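Local coordinates for protein 6-phosphogluconate dehydrogenase NAD-binding (Dyadobacter fermentans, PDB 4GBJ) that probably acts as an NAD(P)-binding oxidoreductase of the 6-phosphogluconate and 3-hydroxyisobutyrate dehydrogenase family, at residues S97-P101 with E102-Q106; N198-S201 with R202-Y206; L240-K243 with D244-L247; E278-D281 with W282-A286. All coordinates share one frame; numbering follows the deposited sequence.

Contact 1 of 4, residues S97-P101 with E102-Q106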
loop_
_atom_site.group_PDB
_atom_site.type_symbol
_atom_site.label_atom_id
_atom_site.label_comp_id
_atom_site.label_asym_id
_atom_site.label_seq_id
_atom_site.Cartn_x
_atom_site.Cartn_y
_atom_site.Cartn_z
ATOM N N SER B 97 -14.988 14.155 13.542
ATOM C CA SER B 97 -13.580 14.477 13.694
ATOM C C SER B 97 -12.702 13.210 13.775
ATOM O O SER B 97 -13.142 12.183 14.290
ATOM C CB SER B 97 -13.378 15.271 14.977
ATOM O OG SER B 97 -14.163 16.448 14.989
ATOM N N THR B 98 -11.454 13.316 13.347
ATOM C CA THR B 98 -10.486 12.226 13.514
ATOM C C THR B 98 -9.934 12.310 14.928
ATOM O O THR B 98 -9.045 13.103 15.236
ATOM C CB THR B 98 -9.383 12.293 12.502
ATOM O OG1 THR B 98 -9.966 12.316 11.208
ATOM C CG2 THR B 98 -8.422 11.138 12.638
ATOM N N ILE B 99 -10.446 11.484 15.776
ATOM C CA ILE B 99 -10.057 11.480 17.174
ATOM C C ILE B 99 -9.909 10.067 17.667
ATOM O O ILE B 99 -10.218 9.100 16.979
ATOM C CB ILE B 99 -11.081 12.269 18.045
ATOM C CG1 ILE B 99 -12.419 11.604 18.075
ATOM C CG2 ILE B 99 -11.141 13.725 17.616
ATOM C CD1 ILE B 99 -13.432 12.322 18.989
ATOM N N SER B 100 -9.407 9.978 18.859
ATOM C CA SER B 100 -9.167 8.736 19.535
ATOM C C SER B 100 -10.464 7.980 19.840
ATOM O O SER B 100 -11.395 8.580 20.371
ATOM C CB SER B 100 -8.458 9.029 20.873
ATOM O OG SER B 100 -8.468 7.915 21.744
ATOM N N PRO B 101 -10.449 6.642 19.707
ATOM C CA PRO B 101 -11.576 5.824 20.209
ATOM C C PRO B 101 -11.913 6.113 21.667
ATOM O O PRO B 101 -13.074 6.143 22.048
ATOM C CB PRO B 101 -11.032 4.389 20.097
ATOM C CG PRO B 101 -10.035 4.447 19.074
ATOM C CD PRO B 101 -9.431 5.802 19.057
ATOM N N GLU B 102 -10.877 6.307 22.491
ATOM C CA GLU B 102 -11.080 6.627 23.903
ATOM C C GLU B 102 -11.828 7.944 24.087
ATOM O O GLU B 102 -12.692 8.022 24.969
ATOM C CB GLU B 102 -9.741 6.707 24.607
ATOM C CG GLU B 102 -9.789 7.130 26.073
ATOM C CD GLU B 102 -8.385 7.259 26.626
ATOM O OE1 GLU B 102 -7.764 8.322 26.397
ATOM O OE2 GLU B 102 -7.867 6.262 27.183
ATOM N N THR B 103 -11.481 8.990 23.308
ATOM C CA THR B 103 -12.195 10.263 23.432
ATOM C C THR B 103 -13.670 10.040 23.059
ATOM O O THR B 103 -14.552 10.552 23.713
ATOM C CB THR B 103 -11.548 11.357 22.573
ATOM O OG1 THR B 103 -10.228 11.567 23.043
ATOM C CG2 THR B 103 -12.290 12.685 22.653
ATOM N N SER B 104 -13.931 9.275 21.984
ATOM C CA SER B 104 -15.298 9.007 21.561
ATOM C C SER B 104 -16.092 8.248 22.593
ATOM O O SER B 104 -17.207 8.642 22.867
ATOM C CB SER B 104 -15.306 8.207 20.270
ATOM O OG SER B 104 -14.982 9.104 19.225
ATOM N N ARG B 105 -15.519 7.177 23.171
ATOM C CA ARG B 105 -16.200 6.361 24.177
ATOM C C ARG B 105 -16.486 7.188 25.426
ATOM O O ARG B 105 -17.542 7.036 25.997
ATOM C CB ARG B 105 -15.358 5.141 24.530
ATOM C CG ARG B 105 -15.195 4.142 23.376
ATOM C CD ARG B 105 -14.030 3.178 23.683
ATOM N NE ARG B 105 -13.863 2.188 22.613
ATOM C CZ ARG B 105 -12.719 1.594 22.268
ATOM N NH1 ARG B 105 -11.592 1.854 22.930
ATOM N NH2 ARG B 105 -12.695 0.724 21.271
ATOM N N GLN B 106 -15.569 8.093 25.819
ATOM C CA GLN B 106 -15.756 8.966 26.993
ATOM C C GLN B 106 -16.891 9.925 26.756
ATOM O O GLN B 106 -17.787 9.998 27.571
ATOM C CB GLN B 106 -14.483 9.771 27.278
ATOM C CG GLN B 106 -13.371 8.998 27.946
ATOM C CD GLN B 106 -12.109 9.843 28.036
ATOM O OE1 GLN B 106 -12.059 11.002 27.569
ATOM N NE2 GLN B 106 -11.066 9.290 28.666
#

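Contact 2 of 4, residues N198-S201 with R202-Y206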
loop_
_atom_site.group_PDB
_atom_site.type_symbol
_atom_site.label_atom_id
_atom_site.label_comp_id
_atom_site.label_asym_id
_atom_site.label_seq_id
_atom_site.Cartn_x
_atom_site.Cartn_y
_atom_site.Cartn_z
ATOM N N ASN B 198 20.559 3.613 -7.004
ATOM C CA ASN B 198 20.959 2.660 -8.046
ATOM C C ASN B 198 20.941 3.302 -9.417
ATOM O O ASN B 198 21.096 2.585 -10.390
ATOM C CB ASN B 198 20.080 1.415 -8.041
ATOM C CG ASN B 198 20.656 0.328 -7.196
ATOM O OD1 ASN B 198 21.562 -0.385 -7.628
ATOM N ND2 ASN B 198 20.214 0.227 -5.964
ATOM N N GLY B 199 20.826 4.629 -9.500
ATOM C CA GLY B 199 20.830 5.349 -10.770
ATOM C C GLY B 199 19.522 5.253 -11.521
ATOM O O GLY B 199 19.524 5.503 -12.706
ATOM N N ILE B 200 18.396 4.874 -10.856
ATOM C CA ILE B 200 17.088 4.760 -11.506
ATOM C C ILE B 200 16.251 5.964 -11.087
ATOM O O ILE B 200 16.203 6.273 -9.905
ATOM C CB ILE B 200 16.399 3.426 -11.103
ATOM C CG1 ILE B 200 17.146 2.235 -11.620
ATOM C CG2 ILE B 200 14.958 3.381 -11.538
ATOM C CD1 ILE B 200 16.894 0.938 -10.757
ATOM N N SER B 201 15.564 6.595 -12.011
ATOM C CA SER B 201 14.745 7.758 -11.665
ATOM C C SER B 201 13.558 7.338 -10.786
ATOM O O SER B 201 13.021 6.237 -10.935
ATOM C CB SER B 201 14.265 8.481 -12.925
ATOM O OG SER B 201 13.096 7.859 -13.408
ATOM N N ARG B 202 13.190 8.208 -9.829
ATOM C CA ARG B 202 12.126 7.911 -8.880
ATOM C C ARG B 202 10.781 7.836 -9.633
ATOM O O ARG B 202 9.907 7.030 -9.335
ATOM C CB ARG B 202 12.104 8.985 -7.776
ATOM C CG ARG B 202 13.364 9.042 -6.892
ATOM C CD ARG B 202 13.331 10.281 -6.029
ATOM N NE ARG B 202 12.368 10.191 -4.924
ATOM C CZ ARG B 202 12.610 9.619 -3.739
ATOM N NH1 ARG B 202 13.784 9.067 -3.488
ATOM N NH2 ARG B 202 11.677 9.622 -2.785
ATOM N N GLN B 203 10.635 8.690 -10.621
ATOM C CA GLN B 203 9.426 8.762 -11.431
ATOM C C GLN B 203 9.220 7.452 -12.206
ATOM O O GLN B 203 8.088 7.000 -12.304
ATOM C CB GLN B 203 9.529 9.948 -12.439
ATOM C CG GLN B 203 8.232 10.195 -13.254
ATOM C CD GLN B 203 7.049 10.634 -12.404
ATOM O OE1 GLN B 203 7.208 11.161 -11.297
ATOM N NE2 GLN B 203 5.832 10.488 -12.923
ATOM N N SER B 204 10.284 6.862 -12.770
ATOM C CA SER B 204 10.141 5.621 -13.576
ATOM C C SER B 204 9.739 4.414 -12.727
ATOM O O SER B 204 8.893 3.634 -13.158
ATOM C CB SER B 204 11.413 5.325 -14.377
ATOM O OG SER B 204 12.501 4.943 -13.552
ATOM N N ILE B 205 10.356 4.231 -11.547
ATOM C CA ILE B 205 9.954 3.139 -10.639
ATOM C C ILE B 205 8.507 3.414 -10.158
ATOM O O ILE B 205 7.704 2.493 -10.077
ATOM C CB ILE B 205 10.934 2.859 -9.449
ATOM C CG1 ILE B 205 10.374 1.736 -8.549
ATOM C CG2 ILE B 205 11.212 4.112 -8.576
ATOM C CD1 ILE B 205 11.347 1.215 -7.482
ATOM N N TYR B 206 8.184 4.655 -9.781
ATOM C CA TYR B 206 6.804 5.044 -9.396
ATOM C C TYR B 206 5.754 4.679 -10.496
ATOM O O TYR B 206 4.741 4.034 -10.232
ATOM C CB TYR B 206 6.734 6.580 -9.111
ATOM C CG TYR B 206 5.357 7.177 -9.219
ATOM C CD1 TYR B 206 4.409 6.946 -8.253
ATOM C CD2 TYR B 206 4.978 7.915 -10.348
ATOM C CE1 TYR B 206 3.102 7.431 -8.387
ATOM C CE2 TYR B 206 3.698 8.432 -10.478
ATOM C CZ TYR B 206 2.739 8.135 -9.525
ATOM O OH TYR B 206 1.471 8.669 -9.635
#

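Contact 3 of 4, residues L240-K243 with D244-L247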
loop_
_atom_site.group_PDB
_atom_site.type_symbol
_atom_site.label_atom_id
_atom_site.label_comp_id
_atom_site.label_asym_id
_atom_site.label_seq_id
_atom_site.Cartn_x
_atom_site.Cartn_y
_atom_site.Cartn_z
ATOM N N LEU B 240 0.547 17.548 11.980
ATOM C CA LEU B 240 -0.702 16.803 12.137
ATOM C C LEU B 240 -0.499 15.291 11.867
ATOM O O LEU B 240 -1.218 14.494 12.428
ATOM C CB LEU B 240 -1.825 17.397 11.262
ATOM C CG LEU B 240 -2.145 18.832 11.591
ATOM C CD1 LEU B 240 -3.165 19.396 10.626
ATOM C CD2 LEU B 240 -2.608 19.007 13.043
ATOM N N GLY B 241 0.523 14.898 11.112
ATOM C CA GLY B 241 0.805 13.488 10.900
ATOM C C GLY B 241 1.273 12.818 12.158
ATOM O O GLY B 241 0.907 11.667 12.446
ATOM N N LEU B 242 2.081 13.541 12.928
ATOM C CA LEU B 242 2.597 13.078 14.205
ATOM C C LEU B 242 1.460 12.914 15.205
ATOM O O LEU B 242 1.402 11.913 15.900
ATOM C CB LEU B 242 3.675 14.044 14.736
ATOM C CG LEU B 242 4.328 13.704 16.095
ATOM C CD1 LEU B 242 4.844 12.298 16.120
ATOM C CD2 LEU B 242 5.377 14.696 16.454
ATOM N N LYS B 243 0.557 13.891 15.275
ATOM C CA LYS B 243 -0.625 13.820 16.148
ATOM C C LYS B 243 -1.422 12.531 15.848
ATOM O O LYS B 243 -1.725 11.768 16.765
ATOM C CB LYS B 243 -1.531 15.034 15.922
ATOM C CG LYS B 243 -2.803 15.067 16.819
ATOM C CD LYS B 243 -3.771 16.222 16.472
ATOM C CE LYS B 243 -4.592 16.038 15.197
ATOM N NZ LYS B 243 -5.522 14.849 15.255
ATOM N N ASP B 244 -1.619 12.227 14.544
ATOM C CA ASP B 244 -2.397 11.063 14.136
ATOM C C ASP B 244 -1.683 9.738 14.432
ATOM O O ASP B 244 -2.326 8.829 14.966
ATOM C CB ASP B 244 -2.818 11.127 12.652
ATOM C CG ASP B 244 -4.103 11.930 12.376
ATOM O OD1 ASP B 244 -4.762 12.402 13.374
ATOM O OD2 ASP B 244 -4.496 12.032 11.176
ATOM N N ILE B 245 -0.400 9.609 14.129
ATOM C CA ILE B 245 0.289 8.357 14.429
ATOM C C ILE B 245 0.361 8.120 15.957
ATOM O O ILE B 245 0.315 6.979 16.380
ATOM C CB ILE B 245 1.669 8.258 13.751
ATOM C CG1 ILE B 245 2.137 6.840 13.652
ATOM C CG2 ILE B 245 2.734 9.112 14.431
ATOM C CD1 ILE B 245 1.291 5.947 12.686
ATOM N N ASN B 246 0.496 9.156 16.754
ATOM C CA ASN B 246 0.485 9.031 18.212
ATOM C C ASN B 246 -0.862 8.575 18.734
ATOM O O ASN B 246 -0.873 7.792 19.696
ATOM C CB ASN B 246 0.894 10.311 18.905
ATOM C CG ASN B 246 2.401 10.545 18.879
ATOM O OD1 ASN B 246 3.208 9.630 18.763
ATOM N ND2 ASN B 246 2.836 11.781 18.966
ATOM N N LEU B 247 -2.002 8.980 18.083
ATOM C CA LEU B 247 -3.333 8.472 18.475
ATOM C C LEU B 247 -3.370 6.955 18.218
ATOM O O LEU B 247 -3.879 6.202 19.022
ATOM C CB LEU B 247 -4.462 9.154 17.681
ATOM C CG LEU B 247 -4.752 10.652 17.913
ATOM C CD1 LEU B 247 -5.888 11.083 17.081
ATOM C CD2 LEU B 247 -5.071 10.950 19.373
#

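Contact 4 of 4, residues E278-D281 with W282-A286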
loop_
_atom_site.group_PDB
_atom_site.type_symbol
_atom_site.label_atom_id
_atom_site.label_comp_id
_atom_site.label_asym_id
_atom_site.label_seq_id
_atom_site.Cartn_x
_atom_site.Cartn_y
_atom_site.Cartn_z
ATOM N N GLU B 278 8.155 21.460 9.509
ATOM C CA GLU B 278 6.803 21.713 10.025
ATOM C C GLU B 278 5.833 22.342 8.993
ATOM O O GLU B 278 4.638 22.217 9.201
ATOM C CB GLU B 278 6.824 22.602 11.273
ATOM C CG GLU B 278 7.424 23.984 11.089
ATOM C CD GLU B 278 8.936 24.081 11.214
ATOM O OE1 GLU B 278 9.616 23.036 11.327
ATOM O OE2 GLU B 278 9.448 25.214 11.129
ATOM N N ASN B 279 6.314 23.085 7.954
ATOM C CA ASN B 279 5.418 23.728 6.993
ATOM C C ASN B 279 5.210 22.886 5.742
ATOM O O ASN B 279 4.501 23.323 4.845
ATOM C CB ASN B 279 5.932 25.117 6.617
ATOM C CG ASN B 279 6.041 25.973 7.822
ATOM O OD1 ASN B 279 5.086 26.116 8.563
ATOM N ND2 ASN B 279 7.216 26.488 8.104
ATOM N N LEU B 280 5.775 21.688 5.665
ATOM C CA LEU B 280 5.561 20.863 4.492
ATOM C C LEU B 280 4.311 20.015 4.670
ATOM O O LEU B 280 3.796 19.941 5.756
ATOM C CB LEU B 280 6.779 19.959 4.267
ATOM C CG LEU B 280 8.129 20.709 4.051
ATOM C CD1 LEU B 280 9.234 19.709 3.739
ATOM C CD2 LEU B 280 8.054 21.710 2.909
ATOM N N ASP B 281 3.852 19.338 3.606
ATOM C CA ASP B 281 2.770 18.383 3.696
ATOM C C ASP B 281 3.221 17.177 4.532
ATOM O O ASP B 281 4.403 16.811 4.514
ATOM C CB ASP B 281 2.367 17.940 2.281
ATOM C CG ASP B 281 1.147 17.097 2.277
ATOM O OD1 ASP B 281 0.051 17.647 2.587
ATOM O OD2 ASP B 281 1.278 15.856 2.041
ATOM N N TRP B 282 2.273 16.482 5.144
ATOM C CA TRP B 282 2.565 15.301 5.961
ATOM C C TRP B 282 3.223 14.195 5.137
ATOM O O TRP B 282 3.960 13.419 5.706
ATOM C CB TRP B 282 1.318 14.786 6.675
ATOM C CG TRP B 282 0.420 13.958 5.814
ATOM C CD1 TRP B 282 -0.234 14.351 4.682
ATOM C CD2 TRP B 282 -0.067 12.649 6.128
ATOM N NE1 TRP B 282 -1.049 13.341 4.239
ATOM C CE2 TRP B 282 -0.979 12.289 5.112
ATOM C CE3 TRP B 282 0.188 11.738 7.165
ATOM C CZ2 TRP B 282 -1.636 11.050 5.095
ATOM C CZ3 TRP B 282 -0.424 10.495 7.124
ATOM C CH2 TRP B 282 -1.300 10.149 6.074
ATOM N N GLY B 283 3.043 14.195 3.812
ATOM C CA GLY B 283 3.739 13.292 2.906
ATOM C C GLY B 283 5.249 13.367 3.021
ATOM O O GLY B 283 5.953 12.415 2.671
ATOM N N ALA B 284 5.785 14.516 3.515
ATOM C CA ALA B 284 7.229 14.691 3.671
ATOM C C ALA B 284 7.829 13.742 4.677
ATOM O O ALA B 284 9.036 13.705 4.788
ATOM C CB ALA B 284 7.542 16.136 4.053
ATOM N N LEU B 285 7.038 12.884 5.362
ATOM C CA LEU B 285 7.634 11.854 6.219
ATOM C C LEU B 285 8.567 10.984 5.334
ATOM O O LEU B 285 9.579 10.437 5.819
ATOM C CB LEU B 285 6.556 10.994 6.927
ATOM C CG LEU B 285 5.788 9.998 6.035
ATOM C CD1 LEU B 285 6.491 8.654 5.930
ATOM C CD2 LEU B 285 4.368 9.814 6.537
ATOM N N ALA B 286 8.213 10.851 4.028
ATOM C CA ALA B 286 8.974 10.043 3.071
ATOM C C ALA B 286 10.405 10.577 2.793
ATOM O O ALA B 286 11.223 9.813 2.259
ATOM C CB ALA B 286 8.204 9.896 1.768
#

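Contact 1 of 4, residues S97-P101 with E102-Q106
Ser100 OG accepts a weak hydrogen bond from Glu102 N at 3.0 Å, bent to 127° at the hydrogen. Ser100 is the N-cap of the helix that begins at Pro101. With OG anti to the backbone N (chi1 166°), the hydroxyl lies beside the carbonyl carbon, where it meets Glu102 N. Glu102 CB lies 3.4 Å from Ser100 OG.

The backbone bonds are straighter. Ser104 N donates to Ser100 O at 3.1 Å. Arg105 N donates to Pro101 O at 2.9 Å. Pro101 has no N-H to offer, which costs nothing in the first turn of a helix.

The side-chain packing has two parts. Ile99 reaches forward with CD1, which meets Thr103 CG2 at 3.9 Å. The same methyl rests against the hydroxyl of Ser104, with Ile99 CD1 3.6 Å from Ser104 OG. The Ile99 and Thr103 side chains cross at about a right angle. Beside the proline, Arg105 lies alongside the Pro101 carbonyl with its methylenes, and Pro101 CB sits over one guanidinium face, offset toward its rim, 3.8 Å from Arg105 NH1.

The polar ends look elsewhere. Thr103 OG1 bonds Asp72, Ser104 OG bonds Asn171 and Tyr118, and Arg105 NH2 pairs with Asp166 and also bonds Asn198 of the second subunit. This is the turn from strand 92-95 into helix 101-113, in the Rossmann-type domain. Ile99 and Thr103 border helix 72-78, while Pro101 packs on helices 169-197 and 238-254.

Contact 2 of 4, residues N198-S201 with R202-Y206
Ser204 turns its hydroxyl back on the start of its own helix and donates a hydrogen bond to the Ser201 carbonyl. Ser201 is the N-cap of helix 202-211. Ser204 OG stands 3.0 Å from Ser201 O and approaches 32° out of the carbonyl plane. A chi1 of 69° sets Ser204 OG between the backbone N and carbonyl carbon, where it can face the cap. Ser201 O also takes a weak bond from Ile205 N at 3.4 Å, so two donors share this carbonyl. The cap hydroxyl lies close by, with Ser201 OG 3.0 Å from Ser204 OG. Losing the Ser204 hydroxyl to an alanine here is likely to cost Ser201 O one of these two donors, the weak bond from Ile205 N being the other.

Just before the cap, Gly199 ends helix 169-197 in a Schellman motif, and its positive phi suits the turn. The segments thus join two helices through a tight corner. Arg202 reaches back to Glu196 in a salt bridge, and Ile205 packs on Phe192. Ile200 and Ser204 touch Val172 and Phe163 of the second subunit. Within the corner, the branch methyl Ile200 CG2 rests against Ser204 OG at 3.5 Å.

Contact 3 of 4, residues L240-K243 with D244-L247
Asn246 N donates to Leu242 O at 3.0 Å, as short as the bond from Ile245 N to Gly241 O. Two more backbone bonds of the same i to i+4 kind, from Asp244 N to Leu240 O and from Leu247 N to Lys243 O, tie the segments into one continuous helix.

Lys243 and Asp244 are neighbours in sequence and form a salt bridge. Lys243 NZ stands 3.2 Å from Asp244 OD1, on the syn side of the carboxylate and 30° out of its plane. The lysine leaves the backbone extended and then bends at chi3 (75°) and chi4 (63°). These bends fold the ammonium group back to the next residue. Asp244 CB also lies against Leu240 O at 3.7 Å.

On another side, Leu242 CD1 touches the amide of Asn246, at 3.5 Å from Asn246 ND2. The same methyl is 4.2 Å from Ile245 CG2, a looser apolar contact. Asn246 CB and Ile245 CG2 both sit close to the Leu242 carbonyl, each 3.4 Å from Leu242 O.

Around the helix, Leu242 and Ile245 pack on helix 260-274 through Phe269 and Ile265. Asp244 meets Asn178 of helix 169-197 and Thr98 of the nucleotide-binding domain. The segments are two successive turns of helix 238-254, part of the all-helical C-terminal domain of the 6-phosphogluconate dehydrogenase superfamily.

Contact 4 of 4, residues E278-D281 with W282-A286
Leu280 lays its CB against the methyl of Ala284, with the two CB atoms 3.9 Å apart. Leu280 CD1 reaches the same methyl at 4.0 Å, so the leucine covers it with both its root and one branch. Leu280 also touches Glu232.

Asp281 comes next and carries the polar part. Its CG is anti to the backbone N (chi1 -172°), which brings the carboxylate forward beside Trp282. Asp281 OD2 accepts from Gly283 N at 3.0 Å, closing an Asx turn. The N-H arrives from above the carboxylate plane, 51° out of it. The backbone carbonyl is used as well: Ala284 N donates to Asp281 O at 2.9 Å, the i to i+3 bond that opens a 3-10 segment. The other oxygen, Asp281 OD1, accepts from the backbone N-H groups of Ala235 and Phe236. With the carboxylate gone, as in an alanine in its place, Gly283 N and the N-H groups of Ala235 and Phe236 would probably lose their acceptor. The carboxylate and the indole run side by side with their planes 70° apart, and Trp282 CD1 is 3.4 Å from Asp281 OD2. The indole also meets the ring of Phe236 edge-to-face and packs on Ile181 and Ala182 of helix 169-197.

Overall arrangement
Along the chain the contacts follow in numerical order. Contact 1 belongs to the Rossmann-type domain, after strand 92-95 of its sheet; the other three lie in the helical C-terminal region. Contacts 1 and 3 touch where the two parts meet, with centres 14 Å apart: Thr98 faces Lys243 and Asp244. Contacts 3 and 4 also touch, through Gly241 and the Trp282 ring, at 12 Å between centres. Contact 2 lies farthest out, about 41 Å from contact 1 between centres. Its Asn198 bonds Arg105 of the second subunit, so the two distant sites meet across the dimer. Helix 169-197 packs on all four contacts and runs through the whole arrangement.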